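Local coordinates for 5-formaminoimidazole-4-carboxamide-1-(beta)-D-ribofuranosyl 5'-monophosphate synthetase (Methanocaldococcus jannaschii, PDB 2R7N), which catalyses the ATP- and formate-dependent, folate-independent formylation of AICAR to FAICAR in purine biosynthesis, at residues E230-G235 with N250-I255. Residues are numbered along the deposited sequence; the frame is centred on the assembly and turned at random.
Sequences ESNIDG and NPSYVI. With ADP (adenosine-5'-diphosphate), chain D; FAI (5-(formylamino)-1-(5-O-phosphono-beta-D-ribofuranosyl)-1H-imidazole-4-carboxamide), chain E.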
loop_
_atom_site.group_PDB
_atom_site.type_symbol
_atom_site.label_atom_id
_atom_site.label_comp_id
_atom_site.label_asym_id
_atom_site.label_seq_id
_atom_site.Cartn_x
_atom_site.Cartn_y
_atom_site.Cartn_z
ATOM N N GLU A 230 -31.915 5.406 12.324
ATOM C CA GLU A 230 -32.852 4.829 13.292
ATOM C C GLU A 230 -34.214 4.504 12.688
ATOM O O GLU A 230 -34.674 5.167 11.769
ATOM C CB GLU A 230 -32.972 5.753 14.500
ATOM C CG GLU A 230 -31.799 5.612 15.452
ATOM C CD GLU A 230 -31.560 6.833 16.323
ATOM O OE1 GLU A 230 -32.216 7.881 16.110
ATOM O OE2 GLU A 230 -30.688 6.739 17.218
ATOM N N SER A 231 -34.827 3.441 13.186
ATOM C CA SER A 231 -36.122 2.992 12.721
ATOM C C SER A 231 -37.080 2.992 13.924
ATOM O O SER A 231 -36.714 2.526 15.004
ATOM C CB SER A 231 -35.991 1.585 12.151
ATOM O OG SER A 231 -37.085 1.248 11.321
ATOM N N ASN A 232 -38.308 3.471 13.730
ATOM C CA ASN A 232 -38.812 3.803 12.399
ATOM C C ASN A 232 -38.613 5.260 12.000
ATOM O O ASN A 232 -38.890 5.651 10.863
ATOM C CB ASN A 232 -40.291 3.412 12.278
ATOM C CG ASN A 232 -41.226 4.302 13.116
ATOM O OD1 ASN A 232 -40.799 5.249 13.788
ATOM N ND2 ASN A 232 -42.518 3.987 13.071
ATOM N N ILE A 233 -38.108 6.061 12.927
ATOM C CA ILE A 233 -38.134 7.502 12.741
ATOM C C ILE A 233 -37.606 7.930 11.385
ATOM O O ILE A 233 -38.228 8.751 10.705
ATOM C CB ILE A 233 -37.387 8.250 13.873
ATOM C CG1 ILE A 233 -37.545 9.767 13.711
ATOM C CG2 ILE A 233 -35.929 7.833 13.916
ATOM C CD1 ILE A 233 -38.992 10.233 13.752
ATOM N N ASP A 234 -36.463 7.381 10.981
ATOM C CA ASP A 234 -35.807 7.854 9.763
ATOM C C ASP A 234 -36.522 7.354 8.518
ATOM O O ASP A 234 -36.340 7.895 7.435
ATOM C CB ASP A 234 -34.326 7.501 9.748
ATOM C CG ASP A 234 -33.514 8.396 10.657
ATOM O OD1 ASP A 234 -33.645 9.637 10.543
ATOM O OD2 ASP A 234 -32.738 7.866 11.483
ATOM N N GLY A 235 -37.351 6.332 8.687
ATOM C CA GLY A 235 -38.267 5.916 7.633
ATOM C C GLY A 235 -39.549 6.729 7.711
ATOM O O GLY A 235 -40.158 7.045 6.685
ATOM N N ASN A 250 -46.443 5.974 15.519
ATOM C CA ASN A 250 -45.567 6.575 16.502
ATOM C C ASN A 250 -44.108 6.435 16.101
ATOM O O ASN A 250 -43.674 5.367 15.660
ATOM C CB ASN A 250 -45.808 5.959 17.880
ATOM C CG ASN A 250 -47.249 6.112 18.339
ATOM O OD1 ASN A 250 -47.915 5.127 18.658
ATOM N ND2 ASN A 250 -47.742 7.351 18.357
ATOM N N PRO A 251 -43.346 7.524 16.235
ATOM C CA PRO A 251 -41.908 7.447 16.024
ATOM C C PRO A 251 -41.267 6.445 16.969
ATOM O O PRO A 251 -41.594 6.410 18.152
ATOM C CB PRO A 251 -41.415 8.862 16.354
ATOM C CG PRO A 251 -42.532 9.514 17.105
ATOM C CD PRO A 251 -43.790 8.883 16.580
ATOM N N SER A 252 -40.394 5.604 16.434
ATOM C CA SER A 252 -39.476 4.851 17.276
ATOM C C SER A 252 -38.054 5.221 16.875
ATOM O O SER A 252 -37.828 5.799 15.805
ATOM C CB SER A 252 -39.718 3.347 17.183
ATOM O OG SER A 252 -40.165 2.986 15.894
ATOM N N TYR A 253 -37.108 4.907 17.747
ATOM C CA TYR A 253 -35.727 5.323 17.579
ATOM C C TYR A 253 -34.787 4.145 17.813
ATOM O O TYR A 253 -33.844 4.235 18.589
ATOM C CB TYR A 253 -35.408 6.475 18.543
ATOM C CG TYR A 253 -36.169 7.748 18.233
ATOM C CD1 TYR A 253 -35.581 8.775 17.496
ATOM C CD2 TYR A 253 -37.481 7.924 18.678
ATOM C CE1 TYR A 253 -36.281 9.941 17.210
ATOM C CE2 TYR A 253 -38.194 9.086 18.394
ATOM C CZ TYR A 253 -37.593 10.084 17.665
ATOM O OH TYR A 253 -38.305 11.225 17.388
ATOM N N VAL A 254 -35.072 3.029 17.156
ATOM C CA VAL A 254 -34.233 1.850 17.266
ATOM C C VAL A 254 -33.016 2.000 16.353
ATOM O O VAL A 254 -33.164 2.201 15.144
ATOM C CB VAL A 254 -34.994 0.592 16.846
ATOM C CG1 VAL A 254 -34.142 -0.648 17.090
ATOM C CG2 VAL A 254 -36.317 0.499 17.584
ATOM N N ILE A 255 -31.815 1.922 16.930
ATOM C CA ILE A 255 -30.594 2.014 16.133
ATOM C C ILE A 255 -30.522 0.836 15.180
ATOM O O ILE A 255 -30.616 -0.312 15.609
ATOM C CB ILE A 255 -29.317 2.034 16.999
ATOM C CG1 ILE A 255 -28.119 2.417 16.139
ATOM C CG2 ILE A 255 -29.092 0.681 17.658
ATOM C CD1 ILE A 255 -28.218 3.817 15.554
HETATM P PB ADP D . -28.914 5.848 22.737
HETATM O O1B ADP D . -28.078 5.943 23.998
HETATM O O2B ADP D . -30.183 5.030 22.894
HETATM O O3B ADP D . -28.108 5.516 21.493
HETATM P PA ADP D . -30.776 7.927 23.123
HETATM O O1A ADP D . -30.410 9.029 24.089
HETATM O O2A ADP D . -31.613 6.740 23.514
HETATM O O3A ADP D . -29.406 7.372 22.481
HETATM O "O5'" ADP D . -31.559 8.597 21.899
HETATM C "C5'" ADP D . -32.121 7.750 20.914
HETATM C "C4'" ADP D . -32.215 8.590 19.655
HETATM O "O4'" ADP D . -33.221 9.594 19.832
HETATM C "C3'" ADP D . -30.911 9.332 19.386
HETATM O "O3'" ADP D . -30.056 8.597 18.509
HETATM C "C2'" ADP D . -31.361 10.649 18.784
HETATM O "O2'" ADP D . -31.458 10.548 17.364
HETATM C "C1'" ADP D . -32.750 10.860 19.382
HETATM N N9 ADP D . -32.551 11.755 20.526
HETATM C C8 ADP D . -32.074 11.414 21.737
HETATM N N7 ADP D . -31.986 12.507 22.543
HETATM C C5 ADP D . -32.410 13.573 21.830
HETATM C C6 ADP D . -32.589 15.020 22.075
HETATM N N6 ADP D . -32.277 15.585 23.268
HETATM N N1 ADP D . -33.048 15.771 21.057
HETATM C C2 ADP D . -33.356 15.237 19.857
HETATM N N3 ADP D . -33.231 13.931 19.564
HETATM C C4 ADP D . -32.765 13.069 20.496
HETATM O OP2 FAI E . -26.537 -5.011 18.593
HETATM P P FAI E . -26.801 -4.948 20.193
HETATM O OP1 FAI E . -26.158 -6.302 20.778
HETATM O OP3 FAI E . -28.245 -4.873 20.533
HETATM O O3 FAI E . -25.967 -3.718 20.758
HETATM C C4 FAI E . -25.960 -3.512 22.174
HETATM C C FAI E . -25.988 -2.013 22.497
HETATM O O FAI E . -25.237 -1.417 21.442
HETATM C C3 FAI E . -27.402 -1.400 22.436
HETATM O "O3'" FAI E . -27.709 -0.863 23.731
HETATM C C2 FAI E . -27.300 -0.266 21.412
HETATM O "O2'" FAI E . -27.736 0.972 21.994
HETATM C C1 FAI E . -25.807 -0.149 21.130
HETATM N N FAI E . -25.564 -0.085 19.681
HETATM C C5 FAI E . -25.598 -1.143 18.864
HETATM N N1 FAI E . -25.318 -0.751 17.619
HETATM C C3A FAI E . -25.108 0.558 17.651
HETATM C C6 FAI E . -24.768 1.354 16.401
HETATM O O5 FAI E . -24.572 0.737 15.352
HETATM N N2 FAI E . -24.716 2.688 16.526
HETATM C C7A FAI E . -25.263 0.991 18.954
HETATM N N3 FAI E . -25.111 2.237 19.419
HETATM C C8 FAI E . -24.111 2.543 20.280
HETATM O O6 FAI E . -23.247 1.777 20.748
#
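Asn232 grips the 250-255 segment with both ends of its amide: OD1 accepts the backbone N of Ser252 at 2.7 Å, the donor standing 45° out of the carbonyl plane, and ND2 reaches the O of Asn250 at 3.2 Å. Chi1 of 70° sets this amide between its own backbone N and carbonyl carbon, turned along the loop that leads into strand 253-263. Asn232 N, in the cis peptide after Ser231, donates to Ser252 OG (2.9 Å), a hydroxyl also bonded to Glu302 of a second subunit. Ile233 N follows with a bond to Ser252 O. With an alanine here in place of Asn232, Ser252 N is likely to lose its acceptor and Asn250 O its donor, the loop at 250-252 being freer to shift. Ser231 and Val254 form a hydrogen-bonded antiparallel pair, N to O both ways. The tight apolar part is Ile233 against Tyr253: CB lies over one ring face, a CH-pi contact 4.2 Å from the centroid, while CD1 runs on to Pro251 CB (3.8 Å). At the ring's edge, in its plane, sits Glu230 OE1, 3.7 Å from Tyr253 CD1. Packing is looser toward partly exposed Asn250, whose CB points away from 230-235 and whose ND2 makes a weak hydrogen bond to Asp181. Glu230, extended beyond CG, takes the ribose O2' of ADP on OE1 (3.0 Å); Arg238 of a third subunit forms a salt bridge with OE1. Ile255 CG1 meets the FAI carboxamide. The end of strand 219-230 thus pairs antiparallel with the start of 253-263, a corner that brings Glu230 to the ADP ribose and Ile255 to FAI in the active site of an ATP-grasp ligase.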